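Local coordinates for surface protein R28 (Streptococcus pyogenes, PDB 6S5Z) that is a cell-wall-attached surface protein implicated in infection, this chain being one immunoglobulin-like Rib domain of the much longer molecule, at residues K14-E19 against K27-N32; N43-H48 against I61-Y66; S55-G60 against K77-S82. All blocks are in the same frame, centred on the assembly; numbering follows the deposited sequence.

The three contacts illustrate how chemistry follows position in a small Rib domain. Contact 1 is partly buried and joins the start of edge strand 16-19 and the residues leading into it with the 3-10 turn and the loop after it; one direct backbone bond and several bridging waters carry it. Contacts 2 and 3 are surface contacts and share strand 56-65, pairing it with 41-44 and with 71-81 respectively. Contact 2 adds a network of charged and amide groups to a short ladder, whereas contact 3 is mostly regular ladder. S29 packs on W44 and V62 between contacts 1 and 2, and H15 bonds T79 between contacts 1 and 3.

Contact 1 (K14-E19 against K27-N32); sequences KHRTVE and KDSIAN
K14, R16 and D28 bury the most surface here, yet the single direct hydrogen bond is made by backbone alone. K14 N points almost straight at S29 O, 2.8 Å away, with an N-H...O angle of 172°, although the donor stands above the plane of that carbonyl. The side chain of K14 sets out toward the turn and lays its CB alongside the CB of A31 at 3.9 Å. With CG anti to the backbone N (chi1 170°) and every later torsion extended, the chain then runs past D28 O, and a water joins K14 NZ to that same carbonyl oxygen.

R16, two residues on, points to the same side. Its CD sits 3.3 Å from D28 O, and a bend at chi3 (63°) lays the guanidinium beside the aspartate, where D28 CB covers one face, 3.6 Å from R16 NH1. D28 OD2 lies well out of the guanidinium plane, so no N-H points at it, and at 4.2 Å from R16 NH1 only the opposite charges act; a water donates to OD2 and accepts from NH1 instead.

In this immunoglobulin-like Rib domain, 16-19 is an edge strand and 27-29 the end of a 3-10 turn in the connection toward strand 41-44. S29 OG serves as a polar junction between them: it gives its proton to one water, which in turn donates to K14 O, and accepts from another that also takes a bond from R16 NH1. Behind the turn, S29 packs on W44 and V62, while I30 reaches Y42, V62 and V74. R16 also touches L24, and its backbone pairs with T79 in strand 71-81.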
ATOM      1  N   LYS A  14       5.491  -0.196  -4.238  1.00 13.70           N
ATOM      2  CA  LYS A  14       5.779   0.547  -5.451  1.00 13.41           C
ATOM      3  C   LYS A  14       5.985   2.009  -5.079  1.00 24.21           C
ATOM      4  O   LYS A  14       5.135   2.604  -4.401  1.00 17.39           O
ATOM      5  CB  LYS A  14       4.640   0.411  -6.463  1.00 13.52           C
ATOM      6  CG  LYS A  14       4.776   1.357  -7.659  1.00 15.50           C
ATOM      7  CD  LYS A  14       3.649   1.165  -8.672  1.00 17.46           C
ATOM      8  CE  LYS A  14       3.646   2.296  -9.706  1.00 19.50           C
ATOM      9  NZ  LYS A  14       2.625   2.064 -10.768  1.00 24.69           N
ATOM     10  N   HIS A  15       7.116   2.577  -5.500  1.00 14.48           N
ATOM     11  CA  HIS A  15       7.362   4.000  -5.301  1.00 17.34           C
ATOM     12  C   HIS A  15       6.619   4.793  -6.372  1.00 23.78           C
ATOM     13  O   HIS A  15       6.905   4.646  -7.566  1.00 18.25           O
ATOM     14  CB  HIS A  15       8.862   4.301  -5.357  1.00 19.07           C
ATOM     15  CG  HIS A  15       9.164   5.766  -5.406  1.00 22.96           C
ATOM     16  ND1 HIS A  15       9.801   6.358  -6.475  1.00 24.33           N
ATOM     17  CD2 HIS A  15       8.875   6.765  -4.537  1.00 22.12           C
ATOM     18  CE1 HIS A  15       9.899   7.659  -6.258  1.00 25.61           C
ATOM     19  NE2 HIS A  15       9.342   7.932  -5.091  1.00 23.09           N
ATOM     20  N   ARG A  16       5.684   5.645  -5.956  1.00 14.76           N
ATOM     21  CA  ARG A  16       4.939   6.489  -6.880  1.00 17.13           C
ATOM     22  C   ARG A  16       5.415   7.938  -6.818  1.00 19.68           C
ATOM     23  O   ARG A  16       5.875   8.424  -5.772  1.00 17.31           O
ATOM     24  CB  ARG A  16       3.436   6.444  -6.583  1.00 17.56           C
ATOM     25  CG  ARG A  16       2.796   5.077  -6.592  1.00 10.75           C
ATOM     26  CD  ARG A  16       1.302   5.266  -6.406  1.00 18.83           C
ATOM     27  NE  ARG A  16       0.721   6.009  -7.524  1.00 14.60           N
ATOM     28  CZ  ARG A  16      -0.481   6.579  -7.496  1.00 20.03           C
ATOM     29  NH1 ARG A  16      -1.228   6.517  -6.409  1.00  8.57           N
ATOM     30  NH2 ARG A  16      -0.933   7.225  -8.554  1.00 23.15           N
ATOM     31  N   THR A  17       5.291   8.625  -7.958  1.00 16.52           N
ATOM     32  CA  THR A  17       5.506  10.066  -8.064  1.00 15.27           C
ATOM     33  C   THR A  17       4.225  10.711  -8.569  1.00 18.15           C
ATOM     34  O   THR A  17       3.721  10.351  -9.638  1.00 17.34           O
ATOM     35  CB  THR A  17       6.664  10.384  -9.008  1.00 21.51           C
ATOM     36  OG1 THR A  17       7.844   9.748  -8.518  1.00 17.12           O
ATOM     37  CG2 THR A  17       6.895  11.883  -9.076  1.00 26.57           C
ATOM     38  N   VAL A  18       3.699  11.661  -7.804  1.00 13.99           N
ATOM     39  CA  VAL A  18       2.419  12.284  -8.109  1.00 16.37           C
ATOM     40  C   VAL A  18       2.525  13.789  -7.905  1.00 17.94           C
ATOM     41  O   VAL A  18       3.430  14.292  -7.232  1.00 16.82           O
ATOM     42  CB  VAL A  18       1.265  11.725  -7.239  1.00 14.91           C
ATOM     43  CG1 VAL A  18       1.194  10.205  -7.325  1.00 18.43           C
ATOM     44  CG2 VAL A  18       1.401  12.206  -5.778  1.00  9.83           C
ATOM     45  N   GLU A  19       1.557  14.509  -8.463  1.00 16.48           N
ATOM     46  CA  GLU A  19       1.519  15.956  -8.307  1.00 17.45           C
ATOM     47  C   GLU A  19       0.855  16.348  -6.992  1.00 15.97           C
ATOM     48  O   GLU A  19       0.085  15.582  -6.404  1.00 17.75           O
ATOM     49  CB  GLU A  19       0.774  16.590  -9.474  1.00 25.31           C
ATOM     50  CG  GLU A  19       1.557  16.587 -10.783  1.00 35.42           C
ATOM     51  CD  GLU A  19       0.843  17.360 -11.872  1.00 47.19           C
ATOM     52  OE1 GLU A  19      -0.317  17.012 -12.182  1.00 44.59           O
ATOM     53  OE2 GLU A  19       1.431  18.329 -12.402  1.00 58.55           O
ATOM     54  N   LYS A  27      -4.037   0.665  -3.099  1.00  9.43           N
ATOM     55  CA  LYS A  27      -3.636  -0.453  -3.940  1.00  7.44           C
ATOM     56  C   LYS A  27      -2.605  -0.027  -4.971  1.00 11.21           C
ATOM     57  O   LYS A  27      -1.818  -0.858  -5.450  1.00 12.18           O
ATOM     58  CB  LYS A  27      -4.862  -1.040  -4.639  1.00  9.68           C
ATOM     59  CG  LYS A  27      -4.542  -2.207  -5.540  1.00 13.58           C
ATOM     60  CD  LYS A  27      -5.803  -2.868  -6.037  1.00 17.82           C
ATOM     61  CE  LYS A  27      -5.506  -4.083  -6.893  1.00 20.62           C
ATOM     62  NZ  LYS A  27      -6.795  -4.710  -7.315  1.00 24.63           N
ATOM     63  N   ASP A  28      -2.620   1.247  -5.359  1.00  7.80           N
ATOM     64  CA  ASP A  28      -1.718   1.714  -6.400  1.00 10.44           C
ATOM     65  C   ASP A  28      -0.284   1.827  -5.916  1.00 15.92           C
ATOM     66  O   ASP A  28       0.617   2.024  -6.745  1.00 13.49           O
ATOM     67  CB  ASP A  28      -2.183   3.058  -6.951  1.00  8.69           C
ATOM     68  CG  ASP A  28      -3.397   2.937  -7.843  1.00 21.26           C
ATOM     69  OD1 ASP A  28      -3.610   1.858  -8.442  1.00 22.71           O
ATOM     70  OD2 ASP A  28      -4.129   3.932  -7.972  1.00 21.41           O
ATOM     71  N   SER A  29      -0.059   1.724  -4.609  1.00 10.06           N
ATOM     72  CA  SER A  29       1.273   1.750  -4.025  1.00 11.11           C
ATOM     73  C   SER A  29       1.837   0.358  -3.784  1.00 11.03           C
ATOM     74  O   SER A  29       2.894   0.228  -3.152  1.00 16.52           O
ATOM     75  CB  SER A  29       1.263   2.552  -2.714  1.00  9.37           C
ATOM     76  OG  SER A  29       1.223   3.942  -2.992  1.00 11.60           O
ATOM     77  N   ILE A  30       1.176  -0.684  -4.275  1.00 10.32           N
ATOM     78  CA  ILE A  30       1.678  -2.048  -4.156  1.00  8.27           C
ATOM     79  C   ILE A  30       2.100  -2.518  -5.542  1.00  9.04           C
ATOM     80  O   ILE A  30       1.304  -2.471  -6.485  1.00 11.53           O
ATOM     81  CB  ILE A  30       0.632  -3.000  -3.551  1.00 11.76           C
ATOM     82  CG1 ILE A  30       0.241  -2.558  -2.140  1.00  9.94           C
ATOM     83  CG2 ILE A  30       1.137  -4.440  -3.580  1.00 11.67           C
ATOM     84  CD1 ILE A  30       1.382  -2.527  -1.166  1.00 18.42           C
ATOM     85  N   ALA A  31       3.336  -2.999  -5.650  1.00  9.84           N
ATOM     86  CA  ALA A  31       3.928  -3.262  -6.958  1.00 18.57           C
ATOM     87  C   ALA A  31       3.406  -4.550  -7.577  1.00 13.92           C
ATOM     88  O   ALA A  31       3.365  -4.668  -8.807  1.00 13.68           O
ATOM     89  CB  ALA A  31       5.464  -3.330  -6.859  1.00 15.52           C
ATOM     90  N   ASN A  32       3.001  -5.520  -6.764  1.00 10.67           N
ATOM     91  CA  ASN A  32       2.781  -6.861  -7.283  1.00 11.17           C
ATOM     92  C   ASN A  32       1.425  -7.404  -6.852  1.00 10.39           C
ATOM     93  O   ASN A  32       1.319  -8.540  -6.377  1.00 13.01           O
ATOM     94  CB  ASN A  32       3.928  -7.763  -6.834  1.00 11.85           C
ATOM     95  CG  ASN A  32       3.966  -7.933  -5.329  1.00 19.99           C
ATOM     96  OD1 ASN A  32       3.491  -7.063  -4.592  1.00 12.60           O
ATOM     97  ND2 ASN A  32       4.513  -9.060  -4.861  1.00 19.26           N
TER
HETATM   98  O   HOH W   1       3.831   4.524  -3.247  1.00 11.42           O
HETATM   99  O   HOH W   2       0.393   2.016  -9.375  1.00 21.09           O
HETATM  100  O   HOH W   3      -1.187   5.030  -3.911  1.00 12.32           O
HETATM  101  O   HOH W   4      -4.163   6.276  -6.922  1.00 16.92           O

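Contact 2 (N43-H48 against I61-Y66); sequences NWKNGH and IVEVHY
A beta hairpin built from strands 41-44 and 56-65 frames this contact, and its ladder is short. N43 and E63 form an antiparallel hydrogen-bonded pair; E63 N meets N43 O at 2.8 Å, nearly along the C=O axis. W44 and V62 are the next, non-hydrogen-bonded pair, and K45 N then bonds I61 O. The chain next folds through a type II turn from K45 to H48, with G47 at a positive phi, and returns so that H48 O accepts from I61 N.

Within the Rib sheet 41-44 is an edge strand, and polar side chains cluster on the face bearing N43 and E63. E63 OE1 is gripped twice: N43 ND2 reaches it at 3.0 Å from above the carboxylate plane, and H65 NE2 bonds its anti lone pair at 2.9 Å. E63 OE2 forms a salt bridge with K45 NZ at 3.2 Å, again through the anti lone pair. Bends at chi3 and chi4 (-70° and -69°) curl the lysine there, pressing its CE tightly against I61 CG2 at 3.5 Å; NZ also bridges to D73. I61 CD1 lies over one face of the H48 imidazole, a CH-pi contact 3.5 Å from the ring centroid. The W44 side chain sets out away from the other strand, but its ring comes back: I61 O lies at the ring edge, 3.4 Å from CE3, and CZ3 touches V62 CG2; NE1 bonds L24 O.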
ATOM      1  N   ASN A  43      -5.931  -0.674   1.810  1.00 11.97           N
ATOM      2  CA  ASN A  43      -6.320   0.605   2.387  1.00 14.28           C
ATOM      3  C   ASN A  43      -5.108   1.199   3.072  1.00 14.58           C
ATOM      4  O   ASN A  43      -4.167   0.488   3.421  1.00 11.14           O
ATOM      5  CB  ASN A  43      -7.467   0.470   3.387  1.00 14.83           C
ATOM      6  CG  ASN A  43      -7.099  -0.386   4.579  1.00 17.94           C
ATOM      7  OD1 ASN A  43      -7.267  -1.600   4.547  1.00 16.94           O
ATOM      8  ND2 ASN A  43      -6.585   0.243   5.641  1.00 17.12           N
ATOM      9  N   TRP A  44      -5.146   2.512   3.263  1.00 11.75           N
ATOM     10  CA  TRP A  44      -4.098   3.167   4.027  1.00  9.79           C
ATOM     11  C   TRP A  44      -4.268   2.878   5.508  1.00 10.82           C
ATOM     12  O   TRP A  44      -5.372   2.974   6.053  1.00 10.88           O
ATOM     13  CB  TRP A  44      -4.114   4.685   3.788  1.00 14.68           C
ATOM     14  CG  TRP A  44      -3.770   5.062   2.390  1.00  7.56           C
ATOM     15  CD1 TRP A  44      -4.608   5.552   1.434  1.00  7.38           C
ATOM     16  CD2 TRP A  44      -2.482   4.941   1.773  1.00  9.28           C
ATOM     17  NE1 TRP A  44      -3.918   5.752   0.257  1.00 10.18           N
ATOM     18  CE2 TRP A  44      -2.612   5.386   0.443  1.00 12.60           C
ATOM     19  CE3 TRP A  44      -1.230   4.501   2.222  1.00 13.49           C
ATOM     20  CZ2 TRP A  44      -1.536   5.403  -0.448  1.00 11.60           C
ATOM     21  CZ3 TRP A  44      -0.169   4.525   1.347  1.00  9.64           C
ATOM     22  CH2 TRP A  44      -0.327   4.968   0.023  1.00 11.42           C
ATOM     23  N   LYS A  45      -3.161   2.549   6.166  1.00 12.51           N
ATOM     24  CA  LYS A  45      -3.188   2.454   7.619  1.00 11.70           C
ATOM     25  C   LYS A  45      -3.612   3.790   8.214  1.00 10.00           C
ATOM     26  O   LYS A  45      -3.207   4.850   7.742  1.00 14.88           O
ATOM     27  CB  LYS A  45      -1.807   2.072   8.160  1.00 10.11           C
ATOM     28  CG  LYS A  45      -1.742   1.937   9.680  1.00 16.57           C
ATOM     29  CD  LYS A  45      -0.399   1.362  10.096  1.00 19.52           C
ATOM     30  CE  LYS A  45      -0.311  -0.081   9.693  1.00 25.73           C
ATOM     31  NZ  LYS A  45      -1.219  -0.902  10.492  1.00 24.09           N
ATOM     32  N   ASN A  46      -4.438   3.731   9.248  1.00 11.29           N
ATOM     33  CA  ASN A  46      -4.834   4.942   9.960  1.00 10.98           C
ATOM     34  C   ASN A  46      -3.600   5.727  10.373  1.00 14.39           C
ATOM     35  O   ASN A  46      -2.687   5.178  10.996  1.00 13.49           O
ATOM     36  CB  ASN A  46      -5.653   4.571  11.191  1.00 16.76           C
ATOM     37  CG  ASN A  46      -7.023   4.049  10.838  1.00 13.25           C
ATOM     38  OD1 ASN A  46      -7.503   4.250   9.732  1.00 15.78           O
ATOM     39  ND2 ASN A  46      -7.648   3.342  11.774  1.00 21.16           N
ATOM     40  N   GLY A  47      -3.574   7.010  10.022  1.00 10.80           N
ATOM     41  CA  GLY A  47      -2.461   7.851  10.384  1.00 13.16           C
ATOM     42  C   GLY A  47      -1.277   7.751   9.457  1.00 17.07           C
ATOM     43  O   GLY A  47      -0.274   8.444   9.679  1.00 18.10           O
ATOM     44  N   HIS A  48      -1.353   6.908   8.425  1.00 15.38           N
ATOM     45  CA  HIS A  48      -0.205   6.661   7.568  1.00 17.61           C
ATOM     46  C   HIS A  48      -0.568   6.763   6.089  1.00 15.02           C
ATOM     47  O   HIS A  48       0.053   6.110   5.242  1.00 13.99           O
ATOM     48  CB  HIS A  48       0.418   5.311   7.912  1.00 20.04           C
ATOM     49  CG  HIS A  48       1.122   5.315   9.239  1.00 21.42           C
ATOM     50  ND1 HIS A  48       2.411   5.780   9.399  1.00 22.22           N
ATOM     51  CD2 HIS A  48       0.701   4.951  10.474  1.00 23.92           C
ATOM     52  CE1 HIS A  48       2.761   5.680  10.668  1.00 24.12           C
ATOM     53  NE2 HIS A  48       1.740   5.184  11.343  1.00 25.10           N
ATOM     54  N   ILE A  61       1.858   3.751   4.869  1.00  8.90           N
ATOM     55  CA  ILE A  61       1.743   2.321   5.135  1.00  9.04           C
ATOM     56  C   ILE A  61       0.456   1.808   4.511  1.00 16.48           C
ATOM     57  O   ILE A  61      -0.628   2.351   4.762  1.00 11.43           O
ATOM     58  CB  ILE A  61       1.791   2.018   6.639  1.00 10.55           C
ATOM     59  CG1 ILE A  61       3.105   2.562   7.224  1.00 12.27           C
ATOM     60  CG2 ILE A  61       1.674   0.522   6.879  1.00 11.63           C
ATOM     61  CD1 ILE A  61       3.146   2.563   8.725  1.00 11.80           C
ATOM     62  N   VAL A  62       0.584   0.786   3.672  1.00 11.93           N
ATOM     63  CA  VAL A  62      -0.552   0.108   3.074  1.00 13.85           C
ATOM     64  C   VAL A  62      -0.850  -1.131   3.900  1.00 15.70           C
ATOM     65  O   VAL A  62       0.066  -1.896   4.240  1.00 15.43           O
ATOM     66  CB  VAL A  62      -0.262  -0.264   1.613  1.00 12.62           C
ATOM     67  CG1 VAL A  62      -1.426  -1.085   1.011  1.00  8.30           C
ATOM     68  CG2 VAL A  62       0.003   0.985   0.797  1.00 12.68           C
ATOM     69  N   GLU A  63      -2.121  -1.314   4.251  1.00 13.31           N
ATOM     70  CA  GLU A  63      -2.591  -2.576   4.794  1.00 14.04           C
ATOM     71  C   GLU A  63      -3.140  -3.432   3.661  1.00 15.57           C
ATOM     72  O   GLU A  63      -4.037  -2.996   2.928  1.00 11.09           O
ATOM     73  CB  GLU A  63      -3.683  -2.364   5.835  1.00 12.00           C
ATOM     74  CG  GLU A  63      -3.256  -1.528   6.997  1.00 15.56           C
ATOM     75  CD  GLU A  63      -4.406  -1.327   7.984  1.00 18.12           C
ATOM     76  OE1 GLU A  63      -5.561  -1.704   7.666  1.00 14.80           O
ATOM     77  OE2 GLU A  63      -4.141  -0.797   9.076  1.00 15.29           O
ATOM     78  N   VAL A  64      -2.621  -4.647   3.533  1.00  9.23           N
ATOM     79  CA  VAL A  64      -3.127  -5.620   2.567  1.00  9.13           C
ATOM     80  C   VAL A  64      -3.973  -6.628   3.336  1.00 12.09           C
ATOM     81  O   VAL A  64      -3.455  -7.366   4.179  1.00 13.74           O
ATOM     82  CB  VAL A  64      -1.985  -6.308   1.801  1.00  8.93           C
ATOM     83  CG1 VAL A  64      -2.540  -7.252   0.742  1.00 14.45           C
ATOM     84  CG2 VAL A  64      -1.155  -5.276   1.131  1.00 10.89           C
ATOM     85  N   HIS A  65      -5.281  -6.648   3.077  1.00 10.08           N
ATOM     86  CA  HIS A  65      -6.219  -7.501   3.810  1.00 11.60           C
ATOM     87  C   HIS A  65      -6.495  -8.742   2.970  1.00 16.16           C
ATOM     88  O   HIS A  65      -7.131  -8.653   1.922  1.00 13.33           O
ATOM     89  CB  HIS A  65      -7.523  -6.758   4.105  1.00 14.69           C
ATOM     90  CG  HIS A  65      -7.394  -5.690   5.148  1.00 18.19           C
ATOM     91  ND1 HIS A  65      -7.847  -5.853   6.439  1.00 17.39           N
ATOM     92  CD2 HIS A  65      -6.839  -4.457   5.096  1.00 17.90           C
ATOM     93  CE1 HIS A  65      -7.584  -4.761   7.137  1.00 17.79           C
ATOM     94  NE2 HIS A  65      -6.978  -3.896   6.343  1.00 17.18           N
ATOM     95  N   TYR A  66      -6.086  -9.891   3.462  1.00 13.49           N
ATOM     96  CA  TYR A  66      -6.196 -11.121   2.701  1.00 12.09           C
ATOM     97  C   TYR A  66      -7.529 -11.794   2.975  1.00 17.72           C
ATOM     98  O   TYR A  66      -8.201 -11.486   3.966  1.00 18.06           O
ATOM     99  CB  TYR A  66      -5.060 -12.061   3.068  1.00 17.64           C
ATOM    100  CG  TYR A  66      -3.709 -11.534   2.719  1.00 13.53           C
ATOM    101  CD1 TYR A  66      -3.318 -11.427   1.401  1.00 10.92           C
ATOM    102  CD2 TYR A  66      -2.806 -11.160   3.711  1.00 15.33           C
ATOM    103  CE1 TYR A  66      -2.076 -10.959   1.071  1.00 19.86           C
ATOM    104  CE2 TYR A  66      -1.556 -10.694   3.385  1.00 16.60           C
ATOM    105  CZ  TYR A  66      -1.202 -10.590   2.065  1.00 15.87           C
ATOM    106  OH  TYR A  66       0.040 -10.123   1.731  1.00 21.17           O
TER
HETATM  107  O   HOH W   5      -5.379   1.138  10.363  1.00 24.53           O

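Contact 3 (S55-G60 against K77-S82); sequences SGEKDG and KVTVTS
Strands 56-60 and 77-81 run antiparallel, their axes 4.6 Å apart at closest and their directions 153° from each other. Two hydrogen-bonded pairs, G56 with V80 and K58 with V78, alternate with the non-hydrogen-bonded pairs E57-T79 and D59-K77. V80 N to G56 O is the straightest bond, at 2.7 Å and 175°, nearly along the carbonyl axis, and K58 N to V78 O is equally short. At the non-hydrogen-bonded positions CA-H...O contacts from T79 and K77 add to the ladder.

On the face bearing E57 and T79, the two side chains lie side by side. A bend at chi2 (-69°) brings the carboxylate across to the threonine beside it, so that T79 OG1 donates to the syn lone pair of E57 OE1 at 2.8 Å while E57 OE2 rests on T79 CG2. T79 OG1 is also bonded to H15 NE2, which places the hydroxyl between a carboxylate and an imidazole. Farther along this face, D59 OD1 touches the aliphatic part of K77 at CG, 3.2 Å away; the lysine continues extended, and its NZ stays 4.2 Å from that oxygen, an attraction of charges short of a salt bridge.

The other face is less polar. K58 lays its CG 4.0 Å from V80 CG2, then bends at chi2 and chi4 to carry NZ to D51 O and T54 OG1. G56 takes a positive phi and, having no side chain, does not crowd the nearby K58 CE.

At the end of the modelled chain, S82 OG gives a weak hydrogen bond to S55 OG.

Both strands are central in the four-stranded sheet of this immunoglobulin-like domain: beyond 71-81 lies 16-19, parallel to it, where V18 packs on V78 and T17 on T79 and T81, and beyond 56-65 lies 41-44.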
ATOM      1  N   SER A  55       4.325  19.287  -1.338  1.00 15.95           N
ATOM      2  CA  SER A  55       5.281  18.504  -2.103  1.00 21.19           C
ATOM      3  C   SER A  55       6.392  18.015  -1.184  1.00 21.95           C
ATOM      4  O   SER A  55       6.585  18.524  -0.079  1.00 18.01           O
ATOM      5  CB  SER A  55       5.855  19.329  -3.254  1.00 25.66           C
ATOM      6  OG  SER A  55       6.488  20.496  -2.771  1.00 28.67           O
ATOM      7  N   GLY A  56       7.111  16.997  -1.643  1.00 14.15           N
ATOM      8  CA  GLY A  56       8.214  16.444  -0.896  1.00 19.82           C
ATOM      9  C   GLY A  56       8.194  14.935  -0.981  1.00 21.14           C
ATOM     10  O   GLY A  56       7.500  14.342  -1.809  1.00 16.67           O
ATOM     11  N   GLU A  57       9.013  14.312  -0.143  1.00 13.20           N
ATOM     12  CA  GLU A  57       9.120  12.864  -0.077  1.00 16.29           C
ATOM     13  C   GLU A  57       8.277  12.384   1.089  1.00 19.47           C
ATOM     14  O   GLU A  57       8.569  12.725   2.239  1.00 22.46           O
ATOM     15  CB  GLU A  57      10.577  12.442   0.101  1.00 14.19           C
ATOM     16  CG  GLU A  57      11.467  12.884  -1.027  1.00 15.40           C
ATOM     17  CD  GLU A  57      11.178  12.165  -2.328  1.00 26.63           C
ATOM     18  OE1 GLU A  57      10.404  11.182  -2.316  1.00 26.86           O
ATOM     19  OE2 GLU A  57      11.744  12.572  -3.361  1.00 31.91           O
ATOM     20  N   LYS A  58       7.264  11.572   0.810  1.00 17.05           N
ATOM     21  CA  LYS A  58       6.357  11.197   1.877  1.00 11.45           C
ATOM     22  C   LYS A  58       6.413   9.692   2.068  1.00 16.03           C
ATOM     23  O   LYS A  58       6.715   8.933   1.143  1.00 21.46           O
ATOM     24  CB  LYS A  58       4.922  11.658   1.580  1.00 13.88           C
ATOM     25  CG  LYS A  58       4.837  13.133   1.138  1.00 12.71           C
ATOM     26  CD  LYS A  58       5.437  14.072   2.160  1.00 16.31           C
ATOM     27  CE  LYS A  58       5.243  15.532   1.757  1.00 24.07           C
ATOM     28  NZ  LYS A  58       3.833  15.977   1.885  1.00 23.78           N
ATOM     29  N   ASP A  59       6.057   9.263   3.268  1.00 16.07           N
ATOM     30  CA  ASP A  59       5.997   7.853   3.572  1.00 20.31           C
ATOM     31  C   ASP A  59       4.558   7.526   3.922  1.00 19.53           C
ATOM     32  O   ASP A  59       3.780   8.397   4.328  1.00 17.05           O
ATOM     33  CB  ASP A  59       6.905   7.477   4.753  1.00 23.94           C
ATOM     34  CG  ASP A  59       8.390   7.561   4.421  1.00 35.76           C
ATOM     35  OD1 ASP A  59       8.820   6.986   3.404  1.00 40.55           O
ATOM     36  OD2 ASP A  59       9.135   8.198   5.196  1.00 37.76           O
ATOM     37  N   GLY A  60       4.223   6.250   3.776  1.00 15.51           N
ATOM     38  CA  GLY A  60       2.897   5.783   4.124  1.00 19.33           C
ATOM     39  C   GLY A  60       2.969   4.296   4.384  1.00 19.14           C
ATOM     40  O   GLY A  60       4.000   3.656   4.169  1.00 19.72           O
ATOM     41  N   LYS A  77       6.555   4.705  -0.246  1.00 12.78           N
ATOM     42  CA  LYS A  77       7.075   6.049  -0.397  1.00 18.61           C
ATOM     43  C   LYS A  77       6.364   6.708  -1.562  1.00 18.86           C
ATOM     44  O   LYS A  77       6.098   6.065  -2.585  1.00 20.43           O
ATOM     45  CB  LYS A  77       8.596   6.023  -0.598  1.00 17.92           C
ATOM     46  CG  LYS A  77       9.296   5.443   0.627  1.00 22.91           C
ATOM     47  CD  LYS A  77      10.810   5.609   0.630  1.00 33.73           C
ATOM     48  CE  LYS A  77      11.352   5.343   2.041  1.00 40.94           C
ATOM     49  NZ  LYS A  77      12.737   5.847   2.262  1.00 45.78           N
ATOM     50  N   VAL A  78       6.030   7.981  -1.391  1.00 14.37           N
ATOM     51  CA  VAL A  78       5.382   8.758  -2.431  1.00 14.22           C
ATOM     52  C   VAL A  78       6.150  10.060  -2.562  1.00 11.42           C
ATOM     53  O   VAL A  78       6.338  10.784  -1.574  1.00 12.26           O
ATOM     54  CB  VAL A  78       3.895   9.031  -2.129  1.00 16.33           C
ATOM     55  CG1 VAL A  78       3.279   9.865  -3.242  1.00 19.26           C
ATOM     56  CG2 VAL A  78       3.102   7.735  -1.965  1.00 13.31           C
ATOM     57  N   THR A  79       6.609  10.348  -3.766  1.00 12.72           N
ATOM     58  CA  THR A  79       7.230  11.620  -4.073  1.00 20.60           C
ATOM     59  C   THR A  79       6.131  12.544  -4.561  1.00 19.24           C
ATOM     60  O   THR A  79       5.356  12.171  -5.445  1.00 14.21           O
ATOM     61  CB  THR A  79       8.310  11.441  -5.147  1.00 16.26           C
ATOM     62  OG1 THR A  79       9.235  10.440  -4.717  1.00 17.54           O
ATOM     63  CG2 THR A  79       9.053  12.747  -5.396  1.00 19.92           C
ATOM     64  N   VAL A  80       6.010  13.714  -3.948  1.00 14.78           N
ATOM     65  CA  VAL A  80       5.023  14.692  -4.382  1.00 13.68           C
ATOM     66  C   VAL A  80       5.778  15.870  -4.984  1.00 15.04           C
ATOM     67  O   VAL A  80       6.630  16.468  -4.319  1.00 17.47           O
ATOM     68  CB  VAL A  80       4.110  15.128  -3.228  1.00 13.88           C
ATOM     69  CG1 VAL A  80       3.004  16.034  -3.745  1.00 14.72           C
ATOM     70  CG2 VAL A  80       3.529  13.902  -2.529  1.00 13.38           C
ATOM     71  N   THR A  81       5.513  16.162  -6.256  1.00 25.54           N
ATOM     72  CA  THR A  81       6.157  17.252  -6.983  1.00 17.03           C
ATOM     73  C   THR A  81       5.302  18.519  -6.960  1.00 31.48           C
ATOM     74  O   THR A  81       4.078  18.473  -6.806  1.00 37.29           O
ATOM     75  CB  THR A  81       6.401  16.849  -8.437  1.00 24.24           C
ATOM     76  OG1 THR A  81       5.147  16.795  -9.127  1.00 32.37           O
ATOM     77  CG2 THR A  81       7.001  15.465  -8.496  1.00 26.99           C
ATOM     78  N   SER A  82       5.956  19.658  -7.164  1.00 33.46           N
ATOM     79  CA  SER A  82       5.247  20.936  -7.245  1.00 42.79           C
ATOM     80  C   SER A  82       5.851  21.842  -8.320  1.00 50.93           C
ATOM     81  O   SER A  82       7.055  21.819  -8.568  1.00 52.85           O
ATOM     82  CB  SER A  82       5.267  21.658  -5.899  1.00 43.79           C
ATOM     83  OG  SER A  82       6.496  22.333  -5.714  1.00 45.99           O
TER